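Local coordinates for hypothetical protein PAE2307 (Pyrobaculum aerophilum, PDB 1WVQ) that probably acts as an adenosine-specific kinase and carries a stable phosphoryl group on one of its own side chains, at residues 11-16 / 75-80; 48-53 / 87-92; 112-117 / 137-142. One frame throughout, in Å; residues are numbered along the deposited sequence.

Contact 1 (11-16 / 75-80); sequences IDVPIP and IDLCKK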
ATOM      1  N   ILE A  11      15.580   1.638 -28.828  1.00 16.30           N
ATOM      2  CA  ILE A  11      15.780   3.043 -28.503  1.00 16.37           C
ATOM      3  C   ILE A  11      16.838   3.162 -27.415  1.00 16.25           C
ATOM      4  O   ILE A  11      16.689   2.594 -26.339  1.00 15.25           O
ATOM      5  CB  ILE A  11      14.471   3.688 -27.988  1.00 17.56           C
ATOM      6  CG1 ILE A  11      13.376   3.608 -29.058  1.00 19.27           C
ATOM      7  CG2 ILE A  11      14.730   5.128 -27.578  1.00 17.62           C
ATOM      8  CD1 ILE A  11      13.685   4.362 -30.337  1.00 21.00           C
ATOM      9  N   ASP A  12      17.915   3.888 -27.691  1.00 16.60           N
ATOM     10  CA  ASP A  12      18.957   4.045 -26.694  1.00 16.66           C
ATOM     11  C   ASP A  12      18.545   5.153 -25.742  1.00 15.87           C
ATOM     12  O   ASP A  12      18.106   6.218 -26.174  1.00 17.36           O
ATOM     13  CB  ASP A  12      20.289   4.405 -27.340  1.00 19.72           C
ATOM     14  CG  ASP A  12      21.404   4.512 -26.324  1.00 22.17           C
ATOM     15  OD1 ASP A  12      21.778   3.470 -25.740  1.00 24.39           O
ATOM     16  OD2 ASP A  12      21.893   5.641 -26.090  1.00 26.15           O
ATOM     17  N   VAL A  13      18.689   4.904 -24.448  1.00 14.19           N
ATOM     18  CA  VAL A  13      18.309   5.890 -23.447  1.00 14.39           C
ATOM     19  C   VAL A  13      19.510   6.620 -22.854  1.00 15.06           C
ATOM     20  O   VAL A  13      20.348   6.010 -22.194  1.00 15.20           O
ATOM     21  CB  VAL A  13      17.528   5.222 -22.292  1.00 14.26           C
ATOM     22  CG1 VAL A  13      17.101   6.277 -21.275  1.00 13.76           C
ATOM     23  CG2 VAL A  13      16.318   4.474 -22.843  1.00 14.53           C
ATOM     24  N   PRO A  14      19.610   7.937 -23.094  1.00 15.93           N
ATOM     25  CA  PRO A  14      20.730   8.713 -22.555  1.00 16.20           C
ATOM     26  C   PRO A  14      20.554   8.925 -21.052  1.00 16.32           C
ATOM     27  O   PRO A  14      19.474   9.295 -20.597  1.00 15.83           O
ATOM     28  CB  PRO A  14      20.629  10.046 -23.299  1.00 17.76           C
ATOM     29  CG  PRO A  14      19.847   9.733 -24.531  1.00 19.07           C
ATOM     30  CD  PRO A  14      18.816   8.755 -24.025  1.00 16.61           C
ATOM     31  N   ILE A  15      21.603   8.690 -20.276  1.00 15.77           N
ATOM     32  CA  ILE A  15      21.514   8.907 -18.836  1.00 17.07           C
ATOM     33  C   ILE A  15      22.766   9.636 -18.357  1.00 17.75           C
ATOM     34  O   ILE A  15      23.811   9.018 -18.135  1.00 19.23           O
ATOM     35  CB  ILE A  15      21.362   7.578 -18.048  1.00 17.18           C
ATOM     36  CG1 ILE A  15      20.126   6.811 -18.534  1.00 17.88           C
ATOM     37  CG2 ILE A  15      21.226   7.875 -16.561  1.00 18.53           C
ATOM     38  CD1 ILE A  15      19.888   5.495 -17.815  1.00 18.48           C
ATOM     39  N   PRO A  16      22.684  10.972 -18.219  1.00 18.27           N
ATOM     40  CA  PRO A  16      23.832  11.767 -17.760  1.00 18.63           C
ATOM     41  C   PRO A  16      24.264  11.319 -16.368  1.00 19.43           C
ATOM     42  O   PRO A  16      23.448  10.835 -15.583  1.00 18.47           O
ATOM     43  CB  PRO A  16      23.283  13.192 -17.750  1.00 19.77           C
ATOM     44  CG  PRO A  16      22.247  13.171 -18.817  1.00 19.62           C
ATOM     45  CD  PRO A  16      21.556  11.846 -18.579  1.00 17.96           C
ATOM     46  N   ILE A  75      11.182  14.649 -22.315  1.00 11.48           N
ATOM     47  CA  ILE A  75      10.403  14.892 -23.520  1.00 12.40           C
ATOM     48  C   ILE A  75      11.025  14.183 -24.719  1.00 12.24           C
ATOM     49  O   ILE A  75      10.328  13.513 -25.489  1.00 13.07           O
ATOM     50  CB  ILE A  75      10.324  16.395 -23.843  1.00 11.54           C
ATOM     51  CG1 ILE A  75       9.516  17.121 -22.766  1.00 12.72           C
ATOM     52  CG2 ILE A  75       9.682  16.594 -25.215  1.00 13.35           C
ATOM     53  CD1 ILE A  75       9.496  18.638 -22.927  1.00 13.33           C
ATOM     54  N   ASP A  76      12.335  14.330 -24.883  1.00 12.91           N
ATOM     55  CA  ASP A  76      12.999  13.700 -26.014  1.00 14.18           C
ATOM     56  C   ASP A  76      12.858  12.184 -26.020  1.00 13.96           C
ATOM     57  O   ASP A  76      12.642  11.591 -27.074  1.00 15.49           O
ATOM     58  CB  ASP A  76      14.479  14.095 -26.067  1.00 16.36           C
ATOM     59  CG  ASP A  76      14.673  15.568 -26.403  1.00 21.14           C
ATOM     60  OD1 ASP A  76      13.727  16.176 -26.950  1.00 22.71           O
ATOM     61  OD2 ASP A  76      15.769  16.116 -26.130  1.00 23.31           O
ATOM     62  N   LEU A  77      12.957  11.550 -24.856  1.00 12.80           N
ATOM     63  CA  LEU A  77      12.824  10.105 -24.823  1.00 12.28           C
ATOM     64  C   LEU A  77      11.395   9.691 -25.179  1.00 11.94           C
ATOM     65  O   LEU A  77      11.187   8.672 -25.838  1.00 12.12           O
ATOM     66  CB  LEU A  77      13.212   9.544 -23.448  1.00 12.52           C
ATOM     67  CG  LEU A  77      13.293   8.010 -23.401  1.00 12.17           C
ATOM     68  CD1 LEU A  77      14.304   7.518 -24.433  1.00 13.64           C
ATOM     69  CD2 LEU A  77      13.696   7.550 -22.008  1.00 12.47           C
ATOM     70  N   CYS A  78      10.412  10.475 -24.739  1.00 11.17           N
ATOM     71  CA  CYS A  78       9.018  10.171 -25.056  1.00 12.15           C
ATOM     72  C   CYS A  78       8.801  10.254 -26.564  1.00 12.55           C
ATOM     73  O   CYS A  78       8.093   9.432 -27.143  1.00 12.49           O
ATOM     74  CB  CYS A  78       8.066  11.144 -24.348  1.00 10.82           C
ATOM     75  SG  CYS A  78       7.640  10.662 -22.654  1.00 12.13           S
ATOM     76  N   LYS A  79       9.416  11.246 -27.198  1.00 12.60           N
ATOM     77  CA  LYS A  79       9.292  11.417 -28.643  1.00 13.83           C
ATOM     78  C   LYS A  79       9.941  10.268 -29.405  1.00 14.06           C
ATOM     79  O   LYS A  79       9.445   9.859 -30.454  1.00 15.76           O
ATOM     80  CB  LYS A  79       9.920  12.744 -29.073  1.00 15.30           C
ATOM     81  CG  LYS A  79       9.133  13.962 -28.615  1.00 18.87           C
ATOM     82  CD  LYS A  79       9.904  15.263 -28.802  1.00 21.19           C
ATOM     83  CE  LYS A  79      10.119  15.609 -30.262  1.00 23.16           C
ATOM     84  NZ  LYS A  79      10.855  16.902 -30.409  1.00 23.52           N
ATOM     85  N   LYS A  80      11.048   9.744 -28.882  1.00 13.06           N
ATOM     86  CA  LYS A  80      11.734   8.639 -29.541  1.00 14.21           C
ATOM     87  C   LYS A  80      10.993   7.315 -29.355  1.00 13.28           C
ATOM     88  O   LYS A  80      10.846   6.535 -30.303  1.00 13.84           O
ATOM     89  CB  LYS A  80      13.164   8.508 -29.016  1.00 15.99           C
ATOM     90  CG  LYS A  80      14.021   9.737 -29.257  1.00 20.51           C
ATOM     91  CD  LYS A  80      15.481   9.455 -28.947  1.00 24.20           C
ATOM     92  CE  LYS A  80      16.272  10.750 -28.794  1.00 27.00           C
ATOM     93  NZ  LYS A  80      16.088  11.675 -29.947  1.00 28.73           N
TER
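Ile-11 and Val-13, on strand 7-13, face Leu-77 and Lys-80 of helix 68-81 with the two segments nearly antiparallel, their axes at 166° and 9.6 Å apart at closest approach. This is helix-on-strand packing: an outer strand of the three-stranded antiparallel sheet rests against a helix that covers the five-stranded one. No hydrogen bond joins the segments, so the contact depends on apolar side chains.

Leu-77 is the central group. Its CG lies anti to the backbone N (chi1 -172°), and the two methyls it carries are shared between two partners. CD1 lies 4.0 Å from Ile-11 CG2 and equally far from Val-13 CG2, while CD2 comes to 3.7 Å from Val-13 CG1. Val-13 thus meets the fork with both methyls, crossing the Leu-77 side chain at about a right angle.

Farther along the helix Lys-80 takes part through the base of its side chain, with CB 4.0 Å from Ile-11 CG2; the rest of the chain turns off from the strand toward its ammonium end. Asp-12, by contrast, forms a salt bridge with Lys-121 on the adjoining strand 120-128. That strand also pairs by backbone hydrogen bonds with Ile-11 and Val-13, and Leu-77 reaches Ile-23 of the other sheet. At the end of the contact, the Ile-11 CD1 methyl sits 3.6 Å from the backbone oxygen of Lys-80.

Contact 2 (48-53 / 87-92); sequences FGIAFC and FVIYIR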
ATOM      1  N   PHE A  48      13.851  17.281 -11.261  1.00 11.88           N
ATOM      2  CA  PHE A  48      13.289  16.277 -12.150  1.00 11.63           C
ATOM      3  C   PHE A  48      12.640  16.833 -13.404  1.00 12.33           C
ATOM      4  O   PHE A  48      12.404  18.034 -13.536  1.00 12.93           O
ATOM      5  CB  PHE A  48      12.217  15.496 -11.392  1.00 12.68           C
ATOM      6  CG  PHE A  48      11.089  16.363 -10.915  1.00 16.25           C
ATOM      7  CD1 PHE A  48      11.218  17.118  -9.750  1.00 17.69           C
ATOM      8  CD2 PHE A  48       9.940  16.514 -11.687  1.00 18.30           C
ATOM      9  CE1 PHE A  48      10.225  18.017  -9.364  1.00 19.99           C
ATOM     10  CE2 PHE A  48       8.936  17.412 -11.313  1.00 21.80           C
ATOM     11  CZ  PHE A  48       9.081  18.166 -10.147  1.00 22.01           C
ATOM     12  N   GLY A  49      12.341  15.908 -14.308  1.00 11.27           N
ATOM     13  CA  GLY A  49      11.655  16.217 -15.542  1.00 11.87           C
ATOM     14  C   GLY A  49      10.746  15.022 -15.748  1.00 11.87           C
ATOM     15  O   GLY A  49      11.187  13.885 -15.602  1.00 11.90           O
ATOM     16  N   ILE A  50       9.474  15.264 -16.039  1.00 10.68           N
ATOM     17  CA  ILE A  50       8.542  14.165 -16.273  1.00 11.56           C
ATOM     18  C   ILE A  50       7.751  14.444 -17.544  1.00 10.70           C
ATOM     19  O   ILE A  50       7.278  15.558 -17.763  1.00 11.80           O
ATOM     20  CB  ILE A  50       7.582  13.939 -15.044  1.00 13.44           C
ATOM     21  CG1 ILE A  50       6.598  12.794 -15.335  1.00 15.01           C
ATOM     22  CG2 ILE A  50       6.879  15.229 -14.673  1.00 16.40           C
ATOM     23  CD1 ILE A  50       5.305  13.203 -16.034  1.00 15.84           C
ATOM     24  N   ALA A  51       7.653  13.432 -18.400  1.00 10.45           N
ATOM     25  CA  ALA A  51       6.913  13.557 -19.650  1.00 10.18           C
ATOM     26  C   ALA A  51       5.998  12.346 -19.800  1.00 10.03           C
ATOM     27  O   ALA A  51       6.365  11.232 -19.426  1.00 10.82           O
ATOM     28  CB  ALA A  51       7.879  13.651 -20.827  1.00 10.89           C
ATOM     29  N   PHE A  52       4.808  12.575 -20.345  1.00 10.68           N
ATOM     30  CA  PHE A  52       3.811  11.522 -20.525  1.00 11.20           C
ATOM     31  C   PHE A  52       3.208  11.568 -21.925  1.00 11.04           C
ATOM     32  O   PHE A  52       2.820  12.631 -22.403  1.00 11.05           O
ATOM     33  CB  PHE A  52       2.708  11.692 -19.476  1.00 11.87           C
ATOM     34  CG  PHE A  52       1.491  10.834 -19.708  1.00 10.70           C
ATOM     35  CD1 PHE A  52       1.558   9.454 -19.582  1.00 12.51           C
ATOM     36  CD2 PHE A  52       0.266  11.420 -20.010  1.00 12.66           C
ATOM     37  CE1 PHE A  52       0.419   8.666 -19.751  1.00 11.41           C
ATOM     38  CE2 PHE A  52      -0.881  10.644 -20.182  1.00 11.96           C
ATOM     39  CZ  PHE A  52      -0.807   9.266 -20.049  1.00 11.98           C
ATOM     40  N   CYS A  53       3.128  10.410 -22.574  1.00 11.16           N
ATOM     41  CA  CYS A  53       2.567  10.327 -23.918  1.00 10.54           C
ATOM     42  C   CYS A  53       1.052  10.145 -23.915  1.00 11.06           C
ATOM     43  O   CYS A  53       0.556   9.032 -23.761  1.00 11.15           O
ATOM     44  CB  CYS A  53       3.203   9.168 -24.690  1.00 11.65           C
ATOM     45  SG  CYS A  53       4.941   9.414 -25.093  1.00 15.00           S
ATOM     46  N   PHE A  87       5.389   6.888 -19.897  1.00  9.11           N
ATOM     47  CA  PHE A  87       5.865   8.076 -19.205  1.00  8.85           C
ATOM     48  C   PHE A  87       7.353   7.895 -18.915  1.00  8.51           C
ATOM     49  O   PHE A  87       7.840   6.768 -18.786  1.00  8.87           O
ATOM     50  CB  PHE A  87       5.076   8.353 -17.906  1.00  9.24           C
ATOM     51  CG  PHE A  87       5.258   7.321 -16.813  1.00  8.63           C
ATOM     52  CD1 PHE A  87       6.356   7.361 -15.950  1.00 10.35           C
ATOM     53  CD2 PHE A  87       4.294   6.336 -16.618  1.00  9.64           C
ATOM     54  CE1 PHE A  87       6.485   6.432 -14.911  1.00  9.72           C
ATOM     55  CE2 PHE A  87       4.413   5.406 -15.585  1.00 10.04           C
ATOM     56  CZ  PHE A  87       5.511   5.456 -14.728  1.00 10.18           C
ATOM     57  N   VAL A  88       8.071   9.011 -18.844  1.00  8.73           N
ATOM     58  CA  VAL A  88       9.507   9.008 -18.580  1.00  9.00           C
ATOM     59  C   VAL A  88       9.819  10.028 -17.498  1.00  9.36           C
ATOM     60  O   VAL A  88       9.310  11.147 -17.532  1.00  9.39           O
ATOM     61  CB  VAL A  88      10.324   9.389 -19.847  1.00  9.70           C
ATOM     62  CG1 VAL A  88      11.813   9.451 -19.509  1.00 10.47           C
ATOM     63  CG2 VAL A  88      10.079   8.377 -20.958  1.00 10.60           C
ATOM     64  N   ILE A  89      10.654   9.633 -16.545  1.00  9.93           N
ATOM     65  CA  ILE A  89      11.054  10.509 -15.455  1.00  9.59           C
ATOM     66  C   ILE A  89      12.571  10.493 -15.329  1.00  9.62           C
ATOM     67  O   ILE A  89      13.182   9.430 -15.323  1.00  9.70           O
ATOM     68  CB  ILE A  89      10.485  10.032 -14.091  1.00  8.55           C
ATOM     69  CG1 ILE A  89       8.956  10.073 -14.101  1.00  9.87           C
ATOM     70  CG2 ILE A  89      11.034  10.910 -12.961  1.00  9.33           C
ATOM     71  CD1 ILE A  89       8.329   9.367 -12.913  1.00 11.73           C
ATOM     72  N   TYR A  90      13.170  11.676 -15.258  1.00 10.18           N
ATOM     73  CA  TYR A  90      14.610  11.795 -15.042  1.00 10.03           C
ATOM     74  C   TYR A  90      14.739  12.551 -13.723  1.00 10.63           C
ATOM     75  O   TYR A  90      14.092  13.587 -13.525  1.00 10.30           O
ATOM     76  CB  TYR A  90      15.306  12.584 -16.160  1.00 10.61           C
ATOM     77  CG  TYR A  90      15.692  11.763 -17.375  1.00 10.32           C
ATOM     78  CD1 TYR A  90      14.814  11.603 -18.442  1.00 10.65           C
ATOM     79  CD2 TYR A  90      16.957  11.177 -17.471  1.00 10.73           C
ATOM     80  CE1 TYR A  90      15.181  10.885 -19.585  1.00 11.11           C
ATOM     81  CE2 TYR A  90      17.335  10.456 -18.610  1.00 11.49           C
ATOM     82  CZ  TYR A  90      16.443  10.321 -19.664  1.00 12.15           C
ATOM     83  OH  TYR A  90      16.827   9.661 -20.816  1.00 12.38           O
ATOM     84  N   ILE A  91      15.561  12.027 -12.818  1.00 11.07           N
ATOM     85  CA  ILE A  91      15.753  12.656 -11.519  1.00 11.01           C
ATOM     86  C   ILE A  91      17.206  12.834 -11.102  1.00 11.12           C
ATOM     87  O   ILE A  91      18.071  12.014 -11.418  1.00 10.89           O
ATOM     88  CB  ILE A  91      15.073  11.857 -10.376  1.00 11.65           C
ATOM     89  CG1 ILE A  91      15.452  10.377 -10.472  1.00 12.51           C
ATOM     90  CG2 ILE A  91      13.568  12.067 -10.403  1.00 12.78           C
ATOM     91  CD1 ILE A  91      15.036   9.568  -9.254  1.00 14.45           C
ATOM     92  N   ARG A  92      17.435  13.925 -10.376  1.00 11.47           N
ATOM     93  CA  ARG A  92      18.730  14.279  -9.803  1.00 12.42           C
ATOM     94  C   ARG A  92      18.428  14.633  -8.348  1.00 12.73           C
ATOM     95  O   ARG A  92      17.311  15.051  -8.021  1.00 12.23           O
ATOM     96  CB  ARG A  92      19.335  15.514 -10.480  1.00 13.82           C
ATOM     97  CG  ARG A  92      20.001  15.291 -11.826  1.00 16.01           C
ATOM     98  CD  ARG A  92      20.584  16.622 -12.319  1.00 20.00           C
ATOM     99  NE  ARG A  92      21.128  16.551 -13.674  1.00 22.05           N
ATOM    100  CZ  ARG A  92      22.293  15.997 -14.000  1.00 23.64           C
ATOM    101  NH1 ARG A  92      23.070  15.451 -13.071  1.00 23.72           N
ATOM    102  NH2 ARG A  92      22.679  15.990 -15.271  1.00 23.95           N
TER
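Ile-50 and Ile-89 meet obliquely on one face of an antiparallel strand pair, CG1 against CG1 at 3.8 Å, as a non-hydrogen-bonded pair. Two further such pairs flank them on the same face. Toward one end, Phe-87 CB approaches the rim of the Phe-52 ring near its plane, 4.0 Å from CD1. CG of Phe-87 lies between its own backbone N and carbonyl carbon, the crowded position (chi1 66°), and the ring points off from Phe-52, so that CB and not the ring makes this contact. Toward the other end, Phe-48 CB lies 3.8 Å from Ile-91 CG2, and the Phe-48 ring likewise turns off from its partner.

The backbone fixes this register. The strand axes run at 173° and 4.7 Å, and Gly-49/Tyr-90 and Ala-51/Val-88 form the hydrogen-bonded pairs, each with two N-H...O bonds. The Gly-49 N to Tyr-90 O bond is the most bent of the four, 148° at the hydrogen. The same oxygen also receives a CA-H...O contact from Phe-48 CA at 3.1 Å.

Strand 60-65 flanks 47-53, and strand 20-25 flanks 87-92, which makes this pair interior to the five-stranded sheet. Helix 31-40 packs on the Phe-48, Ile-50 and Phe-87 face through Leu-39, Val-32 and Leu-35; helix 68-81 lies on the other face, where Leu-77 touches Val-88.

Contact 3 (112-117 / 137-142); sequences IFAATA and VVDGHS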
ATOM      1  N   ILE A 112       5.931  -0.212 -14.581  1.00  8.14           N
ATOM      2  CA  ILE A 112       7.197   0.503 -14.458  1.00  9.05           C
ATOM      3  C   ILE A 112       8.185  -0.440 -15.137  1.00  9.72           C
ATOM      4  O   ILE A 112       8.488  -1.504 -14.612  1.00 10.85           O
ATOM      5  CB  ILE A 112       7.611   0.738 -12.988  1.00  9.01           C
ATOM      6  CG1 ILE A 112       6.602   1.671 -12.309  1.00  9.93           C
ATOM      7  CG2 ILE A 112       9.015   1.340 -12.941  1.00 10.87           C
ATOM      8  CD1 ILE A 112       6.928   1.981 -10.854  1.00 10.50           C
ATOM      9  N   PHE A 113       8.656  -0.050 -16.320  1.00  9.35           N
ATOM     10  CA  PHE A 113       9.575  -0.870 -17.112  1.00  9.51           C
ATOM     11  C   PHE A 113      11.008  -0.881 -16.599  1.00  9.45           C
ATOM     12  O   PHE A 113      11.722  -1.874 -16.754  1.00 10.04           O
ATOM     13  CB  PHE A 113       9.583  -0.389 -18.570  1.00 10.26           C
ATOM     14  CG  PHE A 113       8.244  -0.471 -19.252  1.00  8.53           C
ATOM     15  CD1 PHE A 113       7.648  -1.707 -19.499  1.00  9.58           C
ATOM     16  CD2 PHE A 113       7.585   0.685 -19.665  1.00  8.51           C
ATOM     17  CE1 PHE A 113       6.415  -1.796 -20.144  1.00  8.91           C
ATOM     18  CE2 PHE A 113       6.349   0.607 -20.312  1.00  9.24           C
ATOM     19  CZ  PHE A 113       5.765  -0.638 -20.553  1.00  9.48           C
ATOM     20  N   ALA A 114      11.432   0.225 -16.001  1.00  8.99           N
ATOM     21  CA  ALA A 114      12.793   0.314 -15.505  1.00  9.53           C
ATOM     22  C   ALA A 114      13.033   1.506 -14.596  1.00  9.25           C
ATOM     23  O   ALA A 114      12.384   2.542 -14.715  1.00  8.97           O
ATOM     24  CB  ALA A 114      13.765   0.380 -16.688  1.00 11.99           C
ATOM     25  N   ALA A 115      13.985   1.329 -13.685  1.00  9.13           N
ATOM     26  CA  ALA A 115      14.432   2.363 -12.760  1.00  9.08           C
ATOM     27  C   ALA A 115      15.923   2.061 -12.744  1.00  9.37           C
ATOM     28  O   ALA A 115      16.349   1.047 -12.192  1.00 11.08           O
ATOM     29  CB  ALA A 115      13.820   2.164 -11.376  1.00  9.47           C
ATOM     30  N   THR A 116      16.723   2.923 -13.358  1.00  9.72           N
ATOM     31  CA  THR A 116      18.142   2.633 -13.437  1.00 10.90           C
ATOM     32  C   THR A 116      18.998   3.830 -13.820  1.00 11.32           C
ATOM     33  O   THR A 116      18.496   4.891 -14.204  1.00 10.84           O
ATOM     34  CB  THR A 116      18.365   1.515 -14.482  1.00 11.10           C
ATOM     35  OG1 THR A 116      19.714   1.033 -14.420  1.00 11.37           O
ATOM     36  CG2 THR A 116      18.086   2.050 -15.886  1.00 12.29           C
ATOM     37  N   ALA A 117      20.306   3.643 -13.703  1.00 13.21           N
ATOM     38  CA  ALA A 117      21.268   4.671 -14.065  1.00 14.60           C
ATOM     39  C   ALA A 117      22.282   4.039 -15.012  1.00 16.07           C
ATOM     40  O   ALA A 117      23.275   4.666 -15.379  1.00 15.36           O
ATOM     41  CB  ALA A 117      21.966   5.213 -12.818  1.00 15.36           C
ATOM     42  N   VAL A 137      12.779  -3.910 -21.969  1.00 11.25           N
ATOM     43  CA  VAL A 137      13.967  -3.083 -21.849  1.00 11.49           C
ATOM     44  C   VAL A 137      15.194  -3.957 -21.658  1.00 11.15           C
ATOM     45  O   VAL A 137      15.092  -5.125 -21.281  1.00 12.12           O
ATOM     46  CB  VAL A 137      13.890  -2.133 -20.628  1.00 10.37           C
ATOM     47  CG1 VAL A 137      12.704  -1.198 -20.759  1.00 11.34           C
ATOM     48  CG2 VAL A 137      13.797  -2.943 -19.343  1.00 11.29           C
ATOM     49  N   VAL A 138      16.351  -3.377 -21.947  1.00 11.87           N
ATOM     50  CA  VAL A 138      17.628  -4.051 -21.764  1.00 12.31           C
ATOM     51  C   VAL A 138      18.340  -3.152 -20.762  1.00 12.45           C
ATOM     52  O   VAL A 138      18.923  -2.130 -21.125  1.00 11.98           O
ATOM     53  CB  VAL A 138      18.424  -4.127 -23.078  1.00 13.02           C
ATOM     54  CG1 VAL A 138      19.753  -4.818 -22.832  1.00 14.64           C
ATOM     55  CG2 VAL A 138      17.614  -4.881 -24.131  1.00 16.23           C
ATOM     56  N   ASP A 139      18.256  -3.539 -19.494  1.00 12.03           N
ATOM     57  CA  ASP A 139      18.825  -2.780 -18.385  1.00 11.98           C
ATOM     58  C   ASP A 139      20.226  -3.266 -18.048  1.00 12.53           C
ATOM     59  O   ASP A 139      20.392  -4.330 -17.458  1.00 13.36           O
ATOM     60  CB  ASP A 139      17.914  -2.932 -17.160  1.00 13.61           C
ATOM     61  CG  ASP A 139      18.225  -1.939 -16.053  1.00 13.94           C
ATOM     62  OD1 ASP A 139      19.313  -1.325 -16.064  1.00 12.76           O
ATOM     63  OD2 ASP A 139      17.365  -1.790 -15.152  1.00 14.23           O
ATOM     64  N   GLY A 140      21.228  -2.488 -18.438  1.00 11.50           N
ATOM     65  CA  GLY A 140      22.597  -2.863 -18.143  1.00 12.14           C
ATOM     66  C   GLY A 140      23.076  -4.089 -18.889  1.00 13.32           C
ATOM     67  O   GLY A 140      22.559  -4.433 -19.955  1.00 13.49           O
ATOM     68  N   HIS A 141      24.062  -4.762 -18.308  1.00 13.17           N
ATOM     69  CA  HIS A 141      24.652  -5.937 -18.934  1.00 13.63           C
ATOM     70  C   HIS A 141      24.375  -7.259 -18.232  1.00 13.24           C
ATOM     71  O   HIS A 141      23.947  -7.295 -17.079  1.00 13.03           O
ATOM     72  CB  HIS A 141      26.161  -5.730 -19.055  1.00 14.88           C
ATOM     73  CG  HIS A 141      26.540  -4.621 -19.985  1.00 16.13           C
ATOM     74  ND1 HIS A 141      27.039  -4.845 -21.251  1.00 18.93           N
ATOM     75  CD2 HIS A 141      26.466  -3.276 -19.843  1.00 15.67           C
ATOM     76  CE1 HIS A 141      27.257  -3.687 -21.848  1.00 17.87           C
ATOM     77  NE2 HIS A 141      26.918  -2.719 -21.016  1.00 19.80           N
ATOM     78  N   SER A 142      24.638  -8.343 -18.956  1.00 13.19           N
ATOM     79  CA  SER A 142      24.444  -9.696 -18.455  1.00 13.49           C
ATOM     80  C   SER A 142      25.438 -10.002 -17.341  1.00 12.70           C
ATOM     81  O   SER A 142      26.475  -9.353 -17.229  1.00 12.89           O
ATOM     82  CB  SER A 142      24.623 -10.700 -19.593  1.00 13.92           C
ATOM     83  OG  SER A 142      25.884 -10.542 -20.228  1.00 18.99           O
TER
HETATM   84  O   HOH W   1      14.990  -1.726 -13.767  1.00 11.76           O
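Thr-116 and Asp-139 reach toward each other tip to tip, and the hydroxyl OG1 donates a hydrogen bond of 2.9 Å to Asp-139 OD1, on the syn lone pair of that oxygen. Thr-116 OG1 is anti to its backbone N (chi1 -170°), which turns the hydroxyl to the carboxylate, and Asp-139 CG is likewise anti to its own (chi1 -167°). The second carboxylate oxygen is linked to the same strand through a water. Ala-115 N donates to that water at 3.2 Å, and the water lies 2.8 Å from Asp-139 OD2, to which it can donate, though other acceptors compete for its protons.

Beside this polar pair Val-137 packs on the same strand: its CG1 lies 3.9 Å from Phe-113 CB, and its CG2 rests 3.5 Å from the carbonyl oxygen Phe-113 O. Ala-114 CB adds a looser contact with Val-137 CG2.

In the next shell, Asn-118 N is hydrogen-bonded to Thr-116 OG1, so this hydroxyl both donates and accepts. An alanine in place of Asp-139 would probably leave the Thr-116 hydroxyl without its carboxylate acceptor and the water without its link to strand 131-139. Phe-113 and Ala-114 both face Ile-23 in a classic beta bulge. Strands 111-116 and 131-139 are each outermost in their own sheet within the chain; here segments 112-116 and 137-139 run at 21° with axes 7.9 Å apart at closest approach and no backbone hydrogen bond between them.

Thr-116 also packs on the phosphonohistidine side chain of the third subunit, and Ser-142 O accepts from Arg-59 of that subunit. The arrangement is therefore a sheet-to-sheet junction at a subunit interface, beside a phosphohistidine site.

Overall arrangement
Contacts 1 and 2 are joined directly, their centres about 10 Å apart. Tyr-90 OH lies 2.7 Å from Pro-14 O, a probable hydrogen bond that ties the segment 11-16 to strand 87-92. Cys-78 SG packs 3.5 Å from Ala-51 CB, which seats the helix of contact 1 on the sheet of contact 2. Contact 3 lies farther off, its centre about 13 Å from that of contact 1 and 16 Å from that of contact 2. It meets contact 1 where Ile-15 CD1 approaches Thr-116 O at 3.9 Å, but does not touch contact 2. Contact 3 borders the phosphohistidine of a neighbouring subunit; a phosphate ion, probably from the crystallisation liquor, lies about 5 Å from the Phe-113 side chain.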